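Local coordinates for plasmin and fibronectin-binding protein A (Streptococcus pneumoniae, PDB 4MR0), which acts as a fibronectin-dependent adhesin and invasin of the bacterial surface, binding human fibronectin, plasmin, plasminogen and serum albumin, at residues 264-269 with 289-294; 342-347 with 371-376; 498-503 with 521-526; 550-555 with 563-568. One frame throughout, in Å; residues are numbered along the deposited sequence.

Contact 1 (264-269 with 289-294)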
loop_
_atom_site.group_PDB
_atom_site.type_symbol
_atom_site.label_atom_id
_atom_site.label_comp_id
_atom_site.label_asym_id
_atom_site.label_seq_id
_atom_site.Cartn_x
_atom_site.Cartn_y
_atom_site.Cartn_z
ATOM N N SER A 264 -12.716 -5.949 -3.682
ATOM C CA SER A 264 -12.539 -6.192 -2.264
ATOM C C SER A 264 -13.664 -5.435 -1.557
ATOM O O SER A 264 -13.984 -4.311 -1.935
ATOM C CB SER A 264 -11.183 -5.633 -1.825
ATOM O OG SER A 264 -11.083 -5.596 -0.416
ATOM N N TYR A 265 -14.286 -6.047 -0.554
ATOM C CA TYR A 265 -15.336 -5.350 0.191
ATOM C C TYR A 265 -14.629 -4.629 1.330
ATOM O O TYR A 265 -14.293 -5.249 2.346
ATOM C CB TYR A 265 -16.362 -6.333 0.765
ATOM C CG TYR A 265 -17.439 -5.660 1.600
ATOM C CD1 TYR A 265 -18.252 -4.664 1.050
ATOM C CD2 TYR A 265 -17.652 -6.022 2.932
ATOM C CE1 TYR A 265 -19.249 -4.046 1.803
ATOM C CE2 TYR A 265 -18.650 -5.411 3.695
ATOM C CZ TYR A 265 -19.443 -4.424 3.121
ATOM O OH TYR A 265 -20.428 -3.809 3.859
ATOM N N GLN A 266 -14.410 -3.326 1.147
ATOM C CA GLN A 266 -13.723 -2.480 2.120
ATOM C C GLN A 266 -12.665 -3.250 2.903
ATOM O O GLN A 266 -12.657 -3.242 4.133
ATOM C CB GLN A 266 -14.730 -1.834 3.084
ATOM C CG GLN A 266 -15.581 -2.801 3.900
ATOM C CD GLN A 266 -16.591 -2.078 4.775
ATOM O OE1 GLN A 266 -17.330 -2.695 5.541
ATOM N NE2 GLN A 266 -16.625 -0.759 4.662
ATOM N N GLY A 267 -11.762 -3.911 2.186
ATOM C CA GLY A 267 -10.742 -4.684 2.866
ATOM C C GLY A 267 -9.376 -4.695 2.209
ATOM O O GLY A 267 -9.102 -3.934 1.276
ATOM N N HIS A 268 -8.517 -5.573 2.721
ATOM C CA HIS A 268 -7.159 -5.739 2.222
ATOM C C HIS A 268 -7.127 -6.926 1.273
ATOM O O HIS A 268 -7.482 -8.032 1.666
ATOM C CB HIS A 268 -6.199 -6.044 3.375
ATOM C CG HIS A 268 -6.276 -5.072 4.507
ATOM N ND1 HIS A 268 -5.886 -3.756 4.387
ATOM C CD2 HIS A 268 -6.660 -5.237 5.796
ATOM C CE1 HIS A 268 -6.020 -3.154 5.556
ATOM N NE2 HIS A 268 -6.487 -4.031 6.427
ATOM N N ALA A 269 -6.709 -6.706 0.034
ATOM C CA ALA A 269 -6.620 -7.806 -0.908
ATOM C C ALA A 269 -5.540 -8.744 -0.381
ATOM O O ALA A 269 -5.660 -9.967 -0.457
ATOM C CB ALA A 269 -6.240 -7.296 -2.289
ATOM N N ALA A 289 -14.943 -1.961 -2.914
ATOM C CA ALA A 289 -16.288 -1.494 -2.612
ATOM C C ALA A 289 -16.328 -0.788 -1.264
ATOM O O ALA A 289 -15.817 -1.303 -0.268
ATOM C CB ALA A 289 -17.258 -2.666 -2.633
ATOM N N LEU A 290 -16.937 0.396 -1.244
ATOM C CA LEU A 290 -17.051 1.192 -0.030
ATOM C C LEU A 290 -18.526 1.516 0.229
ATOM O O LEU A 290 -19.137 2.299 -0.498
ATOM C CB LEU A 290 -16.243 2.485 -0.183
ATOM C CG LEU A 290 -14.769 2.336 -0.588
ATOM C CD1 LEU A 290 -14.150 3.709 -0.788
ATOM C CD2 LEU A 290 -14.005 1.552 0.476
ATOM N N PRO A 291 -19.117 0.911 1.274
ATOM C CA PRO A 291 -20.525 1.124 1.636
ATOM C C PRO A 291 -20.865 2.504 2.209
ATOM O O PRO A 291 -20.018 3.169 2.807
ATOM C CB PRO A 291 -20.789 -0.000 2.634
ATOM C CG PRO A 291 -19.464 -0.150 3.312
ATOM C CD PRO A 291 -18.496 -0.095 2.154
ATOM N N LYS A 292 -22.119 2.917 2.014
ATOM C CA LYS A 292 -22.638 4.204 2.492
ATOM C C LYS A 292 -22.187 4.554 3.907
ATOM O O LYS A 292 -21.624 5.620 4.162
ATOM C CB LYS A 292 -24.173 4.192 2.521
ATOM C CG LYS A 292 -24.918 4.346 1.208
ATOM C CD LYS A 292 -26.424 4.371 1.511
ATOM C CE LYS A 292 -27.287 4.587 0.275
ATOM N NZ LYS A 292 -27.071 5.923 -0.350
ATOM N N THR A 293 -22.476 3.636 4.818
ATOM C CA THR A 293 -22.201 3.769 6.245
ATOM C C THR A 293 -20.780 4.010 6.768
ATOM O O THR A 293 -20.613 4.426 7.916
ATOM C CB THR A 293 -22.763 2.539 6.986
ATOM O OG1 THR A 293 -22.387 2.592 8.369
ATOM C CG2 THR A 293 -22.231 1.256 6.361
ATOM N N MET A 294 -19.759 3.766 5.956
ATOM C CA MET A 294 -18.388 3.935 6.433
ATOM C C MET A 294 -17.880 5.348 6.698
ATOM O O MET A 294 -18.163 6.287 5.950
ATOM C CB MET A 294 -17.416 3.217 5.496
ATOM C CG MET A 294 -17.508 1.709 5.588
ATOM S SD MET A 294 -17.314 1.105 7.287
ATOM C CE MET A 294 -19.041 0.847 7.764
#
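The phenol ring of Y265 has A289 at its edge and P291 obliquely beside it, while one face is taken by Q266. There CG of Q266 stands 3.9 Å above the plane of the Y265 ring, over its centre, a contact between neighbours in the chain. A289 sends its methyl to the rim near the ring plane, with CB 4.3 Å from CD1 of Y265. Further out, P291 passes at about a right angle to the tyrosine, its CD 4.0 Å from CE1 of Y265 and its CG close to the hydroxyl oxygen. CG of Y265 lies anti to its backbone N (chi1 177°), and from there the ring carries CD1 to A289 and CE1 to P291. L227 and I240, from neighbouring loops, also touch this ring.

The backbones of Y265 and A289 lie where two successive turns of a right-handed parallel beta-helix meet, the fold of pectate lyase-like proteins; 264-269 belongs to its first PbH1 repeat. Y265 pairs with A289 in parallel fashion, and two bonds tie the ends of the strands: A289 N gives its hydrogen to S264 O at 2.7 Å, and Q266 N reaches A289 O at 2.8 Å. The second is more bent, 138° at the hydrogen, as the chain leaves the strand. Q266 turns off with positive phi, and its side chain, extended beyond CG, runs across P291 so that the amide carbon CD lies 3.8 Å from CG of P291. S264 OG is hydrogen-bonded to the carbonyl of S243 on the preceding turn.

Contact 2 (342-347 with 371-376)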
loop_
_atom_site.group_PDB
_atom_site.type_symbol
_atom_site.label_atom_id
_atom_site.label_comp_id
_atom_site.label_asym_id
_atom_site.label_seq_id
_atom_site.Cartn_x
_atom_site.Cartn_y
_atom_site.Cartn_z
ATOM N N SER A 342 -16.804 -1.948 -8.809
ATOM C CA SER A 342 -16.498 -1.101 -7.658
ATOM C C SER A 342 -15.438 -0.055 -8.007
ATOM O O SER A 342 -14.637 -0.245 -8.921
ATOM C CB SER A 342 -16.037 -1.958 -6.472
ATOM O OG SER A 342 -14.906 -2.743 -6.803
ATOM N N GLY A 343 -15.442 1.044 -7.261
ATOM C CA GLY A 343 -14.521 2.138 -7.512
ATOM C C GLY A 343 -13.039 1.926 -7.253
ATOM O O GLY A 343 -12.582 0.830 -6.931
ATOM N N GLU A 344 -12.288 3.012 -7.389
ATOM C CA GLU A 344 -10.845 2.988 -7.199
ATOM C C GLU A 344 -10.448 2.632 -5.766
ATOM O O GLU A 344 -11.163 2.945 -4.816
ATOM C CB GLU A 344 -10.244 4.348 -7.579
ATOM C CG GLU A 344 -10.546 4.808 -9.004
ATOM C CD GLU A 344 -11.895 5.516 -9.147
ATOM O OE1 GLU A 344 -12.645 5.610 -8.150
ATOM O OE2 GLU A 344 -12.201 5.983 -10.265
ATOM N N LEU A 345 -9.304 1.969 -5.622
ATOM C CA LEU A 345 -8.798 1.586 -4.307
ATOM C C LEU A 345 -8.543 2.872 -3.524
ATOM O O LEU A 345 -8.301 3.925 -4.119
ATOM C CB LEU A 345 -7.485 0.813 -4.452
ATOM C CG LEU A 345 -7.401 -0.252 -5.553
ATOM C CD1 LEU A 345 -6.010 -0.880 -5.532
ATOM C CD2 LEU A 345 -8.473 -1.318 -5.353
ATOM N N VAL A 346 -8.610 2.795 -2.199
ATOM C CA VAL A 346 -8.372 3.965 -1.361
ATOM C C VAL A 346 -6.860 4.189 -1.233
ATOM O O VAL A 346 -6.344 5.267 -1.543
ATOM C CB VAL A 346 -8.995 3.775 0.042
ATOM C CG1 VAL A 346 -8.685 4.975 0.929
ATOM C CG2 VAL A 346 -10.507 3.599 -0.095
ATOM N N THR A 347 -6.159 3.153 -0.785
ATOM C CA THR A 347 -4.709 3.191 -0.615
ATOM C C THR A 347 -4.193 1.879 -1.183
ATOM O O THR A 347 -4.605 0.808 -0.747
ATOM C CB THR A 347 -4.324 3.286 0.876
ATOM O OG1 THR A 347 -4.742 4.552 1.392
ATOM C CG2 THR A 347 -2.818 3.148 1.059
ATOM N N PHE A 371 -0.292 3.225 -10.202
ATOM C CA PHE A 371 -1.352 3.519 -9.241
ATOM C C PHE A 371 -2.315 4.447 -9.975
ATOM O O PHE A 371 -2.130 5.666 -10.000
ATOM C CB PHE A 371 -0.755 4.202 -8.020
ATOM C CG PHE A 371 0.277 3.369 -7.311
ATOM C CD1 PHE A 371 -0.091 2.208 -6.636
ATOM C CD2 PHE A 371 1.616 3.740 -7.326
ATOM C CE1 PHE A 371 0.871 1.422 -5.980
ATOM C CE2 PHE A 371 2.585 2.963 -6.675
ATOM C CZ PHE A 371 2.210 1.805 -6.003
ATOM N N ASP A 372 -3.346 3.843 -10.558
ATOM C CA ASP A 372 -4.320 4.548 -11.379
ATOM C C ASP A 372 -5.524 5.189 -10.694
ATOM O O ASP A 372 -6.590 4.578 -10.574
ATOM C CB ASP A 372 -4.807 3.594 -12.470
ATOM C CG ASP A 372 -5.357 4.317 -13.684
ATOM O OD1 ASP A 372 -5.477 5.557 -13.646
ATOM O OD2 ASP A 372 -5.672 3.633 -14.679
ATOM N N ASN A 373 -5.344 6.432 -10.263
ATOM C CA ASN A 373 -6.407 7.209 -9.630
ATOM C C ASN A 373 -6.889 6.700 -8.269
ATOM O O ASN A 373 -8.091 6.509 -8.069
ATOM C CB ASN A 373 -7.596 7.319 -10.609
ATOM C CG ASN A 373 -8.521 8.485 -10.293
ATOM O OD1 ASN A 373 -8.066 9.598 -10.004
ATOM N ND2 ASN A 373 -9.830 8.241 -10.363
ATOM N N MET A 374 -5.963 6.485 -7.334
ATOM C CA MET A 374 -6.332 6.031 -5.991
ATOM C C MET A 374 -7.080 7.171 -5.305
ATOM O O MET A 374 -6.846 8.341 -5.607
ATOM C CB MET A 374 -5.087 5.672 -5.174
ATOM C CG MET A 374 -4.745 4.170 -5.131
ATOM S SD MET A 374 -4.321 3.340 -6.670
ATOM C CE MET A 374 -5.992 3.039 -7.373
ATOM N N MET A 375 -7.976 6.833 -4.384
ATOM C CA MET A 375 -8.765 7.838 -3.677
ATOM C C MET A 375 -7.975 8.611 -2.621
ATOM O O MET A 375 -8.229 9.798 -2.391
ATOM C CB MET A 375 -9.982 7.168 -3.025
ATOM C CG MET A 375 -10.857 8.109 -2.217
ATOM S SD MET A 375 -12.237 7.228 -1.423
ATOM C CE MET A 375 -11.548 6.868 0.107
ATOM N N TYR A 376 -7.009 7.956 -1.988
ATOM C CA TYR A 376 -6.245 8.622 -0.946
ATOM C C TYR A 376 -4.739 8.635 -1.155
ATOM O O TYR A 376 -4.080 9.656 -0.921
ATOM C CB TYR A 376 -6.575 7.984 0.407
ATOM C CG TYR A 376 -5.967 8.693 1.596
ATOM C CD1 TYR A 376 -5.914 10.085 1.650
ATOM C CD2 TYR A 376 -5.480 7.972 2.688
ATOM C CE1 TYR A 376 -5.392 10.742 2.758
ATOM C CE2 TYR A 376 -4.959 8.623 3.804
ATOM C CZ TYR A 376 -4.918 10.007 3.831
ATOM O OH TYR A 376 -4.402 10.659 4.927
HETATM O O HOH W 1 -10.652 5.848 -12.473
#
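V346 and M375 lie side by side in the parallel beta-helix, where loop 342-347 of the second PbH1 repeat packs on 371-376 of the third, the end of strand 364-372 and the loop after it. The bump is CE of M375, the hollow the fork between CG1 and CG2 of V346. Straight through CG and SD, M375 bends at chi3 (93°), bringing CE 3.4 Å from CG2 and 3.5 Å from CG1 of V346, the first unusually tight. I299 of helix 296-299 packs on both residues. CG1 of V346 also borders CB of Y376 at 3.7 Å, while the Y376 ring turns its edge to T347 OG1.

The doubly bent M374 sets CE 4.0 Å from CB of L345. Backbone bonds join M375 N to L345 O and Y376 N to V346 O.

CB and CG of E344 both lie 3.1 Å from N373 O, and chi2 (84°) then turns CD aside. The E344 carboxylate, bound more firmly by V403 N, stands almost perpendicular to the N373 amide. N373 OD1 accepts from K397 N; its ND2 bonds S402 OG and, weakly at 3.3 Å, E344 OE2, with water 1 bridging ND2 and OE2.

Contact 3 (498-503 with 521-526)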
loop_
_atom_site.group_PDB
_atom_site.type_symbol
_atom_site.label_atom_id
_atom_site.label_comp_id
_atom_site.label_asym_id
_atom_site.label_seq_id
_atom_site.Cartn_x
_atom_site.Cartn_y
_atom_site.Cartn_z
ATOM N N SER A 498 11.680 17.234 -11.098
ATOM C CA SER A 498 11.099 18.125 -12.100
ATOM C C SER A 498 9.617 18.327 -11.786
ATOM O O SER A 498 8.851 17.365 -11.720
ATOM C CB SER A 498 11.245 17.539 -13.510
ATOM O OG SER A 498 12.595 17.537 -13.941
ATOM N N ILE A 499 9.217 19.579 -11.593
ATOM C CA ILE A 499 7.829 19.892 -11.282
ATOM C C ILE A 499 7.185 20.796 -12.335
ATOM O O ILE A 499 7.580 21.952 -12.498
ATOM C CB ILE A 499 7.723 20.574 -9.906
ATOM C CG1 ILE A 499 8.384 19.691 -8.843
ATOM C CG2 ILE A 499 6.261 20.821 -9.558
ATOM C CD1 ILE A 499 8.368 20.276 -7.450
ATOM N N PHE A 500 6.191 20.260 -13.043
ATOM C CA PHE A 500 5.486 21.016 -14.081
ATOM C C PHE A 500 4.072 21.398 -13.646
ATOM O O PHE A 500 3.168 20.560 -13.672
ATOM C CB PHE A 500 5.362 20.202 -15.375
ATOM C CG PHE A 500 6.672 19.817 -16.000
ATOM C CD1 PHE A 500 7.443 18.789 -15.464
ATOM C CD2 PHE A 500 7.119 20.457 -17.157
ATOM C CE1 PHE A 500 8.644 18.404 -16.071
ATOM C CE2 PHE A 500 8.315 20.081 -17.769
ATOM C CZ PHE A 500 9.078 19.050 -17.226
ATOM N N GLY A 501 3.876 22.650 -13.246
ATOM C CA GLY A 501 2.547 23.091 -12.857
ATOM C C GLY A 501 2.234 23.136 -11.377
ATOM O O GLY A 501 2.927 22.536 -10.557
ATOM N N GLY A 502 1.175 23.862 -11.039
ATOM C CA GLY A 502 0.770 23.978 -9.653
ATOM C C GLY A 502 1.045 25.347 -9.067
ATOM O O GLY A 502 1.240 26.322 -9.794
ATOM N N LYS A 503 1.065 25.414 -7.741
ATOM C CA LYS A 503 1.311 26.663 -7.036
ATOM C C LYS A 503 2.710 26.610 -6.426
ATOM O O LYS A 503 3.661 27.148 -6.996
ATOM C CB LYS A 503 0.249 26.850 -5.950
ATOM C CG LYS A 503 0.211 28.222 -5.306
ATOM C CD LYS A 503 -1.228 28.592 -4.961
ATOM C CE LYS A 503 -1.304 29.754 -3.988
ATOM N NZ LYS A 503 -0.815 29.356 -2.637
ATOM N N GLN A 521 13.988 21.248 -10.862
ATOM C CA GLN A 521 13.506 22.070 -11.970
ATOM C C GLN A 521 12.029 22.406 -11.791
ATOM O O GLN A 521 11.238 21.566 -11.353
ATOM C CB GLN A 521 13.727 21.342 -13.299
ATOM C CG GLN A 521 15.155 21.426 -13.821
ATOM C CD GLN A 521 15.413 20.469 -14.974
ATOM O OE1 GLN A 521 14.601 20.351 -15.896
ATOM N NE2 GLN A 521 16.554 19.785 -14.931
ATOM N N PHE A 522 11.660 23.639 -12.127
ATOM C CA PHE A 522 10.278 24.091 -11.979
ATOM C C PHE A 522 9.776 24.763 -13.251
ATOM O O PHE A 522 10.482 25.567 -13.856
ATOM C CB PHE A 522 10.179 25.074 -10.809
ATOM C CG PHE A 522 10.783 24.560 -9.531
ATOM C CD1 PHE A 522 10.033 23.792 -8.649
ATOM C CD2 PHE A 522 12.109 24.830 -9.224
ATOM C CE1 PHE A 522 10.600 23.303 -7.469
ATOM C CE2 PHE A 522 12.687 24.349 -8.050
ATOM C CZ PHE A 522 11.933 23.582 -7.172
ATOM N N TYR A 523 8.553 24.432 -13.646
ATOM C CA TYR A 523 7.958 24.994 -14.852
ATOM C C TYR A 523 6.499 25.366 -14.639
ATOM O O TYR A 523 5.727 24.599 -14.060
ATOM C CB TYR A 523 8.026 23.989 -15.999
ATOM C CG TYR A 523 9.409 23.473 -16.292
ATOM C CD1 TYR A 523 10.287 24.193 -17.097
ATOM C CD2 TYR A 523 9.843 22.258 -15.758
ATOM C CE1 TYR A 523 11.567 23.714 -17.369
ATOM C CE2 TYR A 523 11.117 21.774 -16.020
ATOM C CZ TYR A 523 11.973 22.504 -16.825
ATOM O OH TYR A 523 13.237 22.028 -17.083
ATOM N N ASN A 524 6.130 26.547 -15.114
ATOM C CA ASN A 524 4.761 27.020 -15.023
ATOM C C ASN A 524 4.129 26.923 -13.634
ATOM O O ASN A 524 2.983 26.489 -13.499
ATOM C CB ASN A 524 3.908 26.255 -16.038
ATOM C CG ASN A 524 4.531 26.243 -17.426
ATOM O OD1 ASN A 524 4.746 27.293 -18.032
ATOM N ND2 ASN A 524 4.831 25.051 -17.931
ATOM N N LEU A 525 4.875 27.322 -12.607
ATOM C CA LEU A 525 4.355 27.310 -11.243
ATOM C C LEU A 525 3.865 28.714 -10.913
ATOM O O LEU A 525 4.467 29.698 -11.338
ATOM C CB LEU A 525 5.438 26.891 -10.241
ATOM C CG LEU A 525 5.557 25.400 -9.902
ATOM C CD1 LEU A 525 5.923 24.612 -11.144
ATOM C CD2 LEU A 525 6.612 25.207 -8.824
ATOM N N SER A 526 2.778 28.805 -10.152
ATOM C CA SER A 526 2.207 30.099 -9.786
ATOM C C SER A 526 2.644 30.609 -8.415
ATOM O O SER A 526 2.393 31.764 -8.072
ATOM C CB SER A 526 0.678 30.024 -9.823
ATOM O OG SER A 526 0.184 29.195 -8.784
HETATM O O HOH W 2 -0.152 25.866 -13.046
#
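Two parallel strands from consecutive coils of the beta-helix, 498-500 in the fifth PbH1 repeat and 521-523 on the next coil, run 4.7 Å apart with axes only 7° from parallel. F500 and Y523 lie side by side in an offset stack, centroids 4.5 Å apart and planes 20° from each other. CD2 of Y523 sits 3.3 Å above the F500 ring, displaced toward its rim. In both residues CG is anti to the carbonyl carbon (chi1 near -60°), so the two rings leave their strands alike. Q521 OE1 comes to the edge of the Y523 ring, in its plane; its bond from Y523 OH is doubtfully short.

On the other face I499 CD1 meets CE1 of F522 at 3.8 Å, and I506 covers both. I499 uses both backbone polar atoms, N to Q521 O and O to Y523 N; G501 N then binds Y523 O at 2.8 Å. Further along, CD1 of L525 lies against I499 O, and S526 N reaches G502 O, while water 2 bridges G502 N and N524 O.

Apolar packing thus joins the coils on both faces, the partly exposed F500-Y523 side as well as the buried I499-F522 one.

Contact 4 (550-555 with 563-568)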
loop_
_atom_site.group_PDB
_atom_site.type_symbol
_atom_site.label_atom_id
_atom_site.label_comp_id
_atom_site.label_asym_id
_atom_site.label_seq_id
_atom_site.Cartn_x
_atom_site.Cartn_y
_atom_site.Cartn_z
ATOM N N ASN A 550 14.339 29.520 -8.343
ATOM C CA ASN A 550 15.031 28.258 -8.151
ATOM C C ASN A 550 16.384 28.510 -7.488
ATOM O O ASN A 550 17.113 29.430 -7.862
ATOM C CB ASN A 550 15.243 27.574 -9.499
ATOM C CG ASN A 550 15.557 26.096 -9.365
ATOM O OD1 ASN A 550 16.001 25.633 -8.311
ATOM N ND2 ASN A 550 15.332 25.346 -10.441
ATOM N N PHE A 551 16.707 27.698 -6.491
ATOM C CA PHE A 551 17.980 27.813 -5.792
ATOM C C PHE A 551 18.283 26.510 -5.083
ATOM O O PHE A 551 17.462 25.592 -5.079
ATOM C CB PHE A 551 17.966 28.961 -4.772
ATOM C CG PHE A 551 16.886 28.849 -3.729
ATOM C CD1 PHE A 551 15.589 29.271 -4.003
ATOM C CD2 PHE A 551 17.173 28.339 -2.463
ATOM C CE1 PHE A 551 14.590 29.183 -3.033
ATOM C CE2 PHE A 551 16.183 28.246 -1.486
ATOM C CZ PHE A 551 14.889 28.673 -1.770
ATOM N N ASN A 552 19.468 26.424 -4.491
ATOM C CA ASN A 552 19.851 25.223 -3.782
ATOM C C ASN A 552 20.075 25.513 -2.312
ATOM O O ASN A 552 20.296 26.655 -1.911
ATOM C CB ASN A 552 21.121 24.616 -4.384
ATOM C CG ASN A 552 20.939 24.195 -5.831
ATOM O OD1 ASN A 552 19.848 23.784 -6.241
ATOM N ND2 ASN A 552 22.016 24.275 -6.612
ATOM N N ILE A 553 19.993 24.462 -1.511
ATOM C CA ILE A 553 20.213 24.572 -0.084
ATOM C C ILE A 553 21.248 23.524 0.259
ATOM O O ILE A 553 21.180 22.395 -0.226
ATOM C CB ILE A 553 18.941 24.264 0.720
ATOM C CG1 ILE A 553 17.828 25.238 0.327
ATOM C CG2 ILE A 553 19.245 24.344 2.213
ATOM C CD1 ILE A 553 16.483 24.906 0.945
ATOM N N VAL A 554 22.213 23.902 1.082
ATOM C CA VAL A 554 23.246 22.973 1.497
ATOM C C VAL A 554 23.478 23.209 2.971
ATOM O O VAL A 554 23.141 24.272 3.497
ATOM C CB VAL A 554 24.574 23.201 0.727
ATOM C CG1 VAL A 554 24.312 23.177 -0.771
ATOM C CG2 VAL A 554 25.209 24.524 1.137
ATOM N N THR A 555 24.041 22.213 3.641
ATOM C CA THR A 555 24.329 22.325 5.057
ATOM C C THR A 555 25.839 22.327 5.200
ATOM O O THR A 555 26.516 21.406 4.746
ATOM C CB THR A 555 23.733 21.142 5.836
ATOM O OG1 THR A 555 22.319 21.096 5.613
ATOM C CG2 THR A 555 24.001 21.290 7.326
ATOM N N VAL A 563 22.151 28.714 -2.160
ATOM C CA VAL A 563 23.148 28.836 -3.208
ATOM C C VAL A 563 22.440 28.964 -4.548
ATOM O O VAL A 563 21.441 28.290 -4.799
ATOM C CB VAL A 563 24.081 27.606 -3.234
ATOM C CG1 VAL A 563 25.130 27.771 -4.320
ATOM C CG2 VAL A 563 24.743 27.428 -1.873
ATOM N N THR A 564 22.956 29.836 -5.404
ATOM C CA THR A 564 22.368 30.060 -6.716
ATOM C C THR A 564 22.651 28.948 -7.717
ATOM O O THR A 564 23.740 28.371 -7.742
ATOM C CB THR A 564 22.863 31.401 -7.325
ATOM O OG1 THR A 564 22.133 32.489 -6.745
ATOM C CG2 THR A 564 22.679 31.417 -8.839
ATOM N N ASN A 565 21.639 28.646 -8.525
ATOM C CA ASN A 565 21.735 27.652 -9.589
ATOM C C ASN A 565 20.925 28.298 -10.706
ATOM O O ASN A 565 19.809 28.769 -10.471
ATOM C CB ASN A 565 21.128 26.297 -9.163
ATOM C CG ASN A 565 19.605 26.271 -9.223
ATOM O OD1 ASN A 565 19.006 26.478 -10.278
ATOM N ND2 ASN A 565 18.975 25.994 -8.086
ATOM N N ASN A 566 21.481 28.363 -11.911
ATOM C CA ASN A 566 20.752 28.996 -13.000
ATOM C C ASN A 566 19.927 28.047 -13.857
ATOM O O ASN A 566 20.270 27.742 -15.000
ATOM C CB ASN A 566 21.699 29.824 -13.874
ATOM C CG ASN A 566 22.062 31.154 -13.230
ATOM O OD1 ASN A 566 23.022 31.248 -12.462
ATOM N ND2 ASN A 566 21.276 32.187 -13.524
ATOM N N LEU A 567 18.829 27.588 -13.266
ATOM C CA LEU A 567 17.885 26.686 -13.908
ATOM C C LEU A 567 16.519 27.326 -13.689
ATOM O O LEU A 567 15.986 27.292 -12.580
ATOM C CB LEU A 567 17.917 25.307 -13.239
ATOM C CG LEU A 567 19.103 24.355 -13.432
ATOM C CD1 LEU A 567 20.427 25.065 -13.204
ATOM C CD2 LEU A 567 18.949 23.193 -12.460
ATOM N N SER A 568 15.958 27.927 -14.733
ATOM C CA SER A 568 14.657 28.573 -14.598
ATOM C C SER A 568 13.695 28.258 -15.734
ATOM O O SER A 568 14.093 27.774 -16.793
ATOM C CB SER A 568 14.831 30.092 -14.488
ATOM O OG SER A 568 15.386 30.634 -15.679
#
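N565 puts its amide nitrogen between N550 and N552, and this is the tightly knit part of the contact. ND2 of N565 donates to N550 OD1 at 3.0 Å along an almost straight path, 170° at the hydrogen. The acceptor lies in the plane of the N565 amide, the donor stands well above the plane of the N550 amide, and the two groups are turned 86° to each other. A weaker, bent bond takes the same nitrogen to N552 OD1, also at 3.0 Å; here the amides are only 30° apart. Both asparagines opposite have firmer partners on the last coil of the beta-helix: N550 ND2 bonds to N520 O, and N552 OD1 accepts from N519 N.

Alongside, the main chains of N552 and V563 grip each other twice, N552 N to V563 O at 2.7 Å and V563 N to N552 O at 2.8 Å.

The outer parts are looser. V554 and V563 meet through their CG2 methyls at 4.2 Å, both partly exposed. Past N565 the chain is poorly ordered, and N550 ND2 makes a weak bond to L567 O at 3.0 Å. The N552-V563 pair is an antiparallel hydrogen-bonded pair, and it belongs to the two-stranded beta hairpin of 551-556 and 559-564 beside the C-terminal end of the beta-helix.

How the contacts relate
Contacts 1 to 4 follow in chain order, each closing before the next opens, and step along the beta-helix toward its C-terminal end. The centres of contacts 1 and 2 are 12 Å apart, and the two touch where L290 CD1 packs 3.7 Å from V346 CG2. Contact 3 lies 25 Å from contact 2, between centres, on coils further along. Contacts 1 to 3 all join neighbouring parallel strands or the loops leaving them, the repeated step that builds the elongated beta-helix domain of the adhesin, the part held in this chain. Contact 4, the antiparallel hairpin, has its centre about 15 Å from that of contact 3 and meets it through F522 and N550.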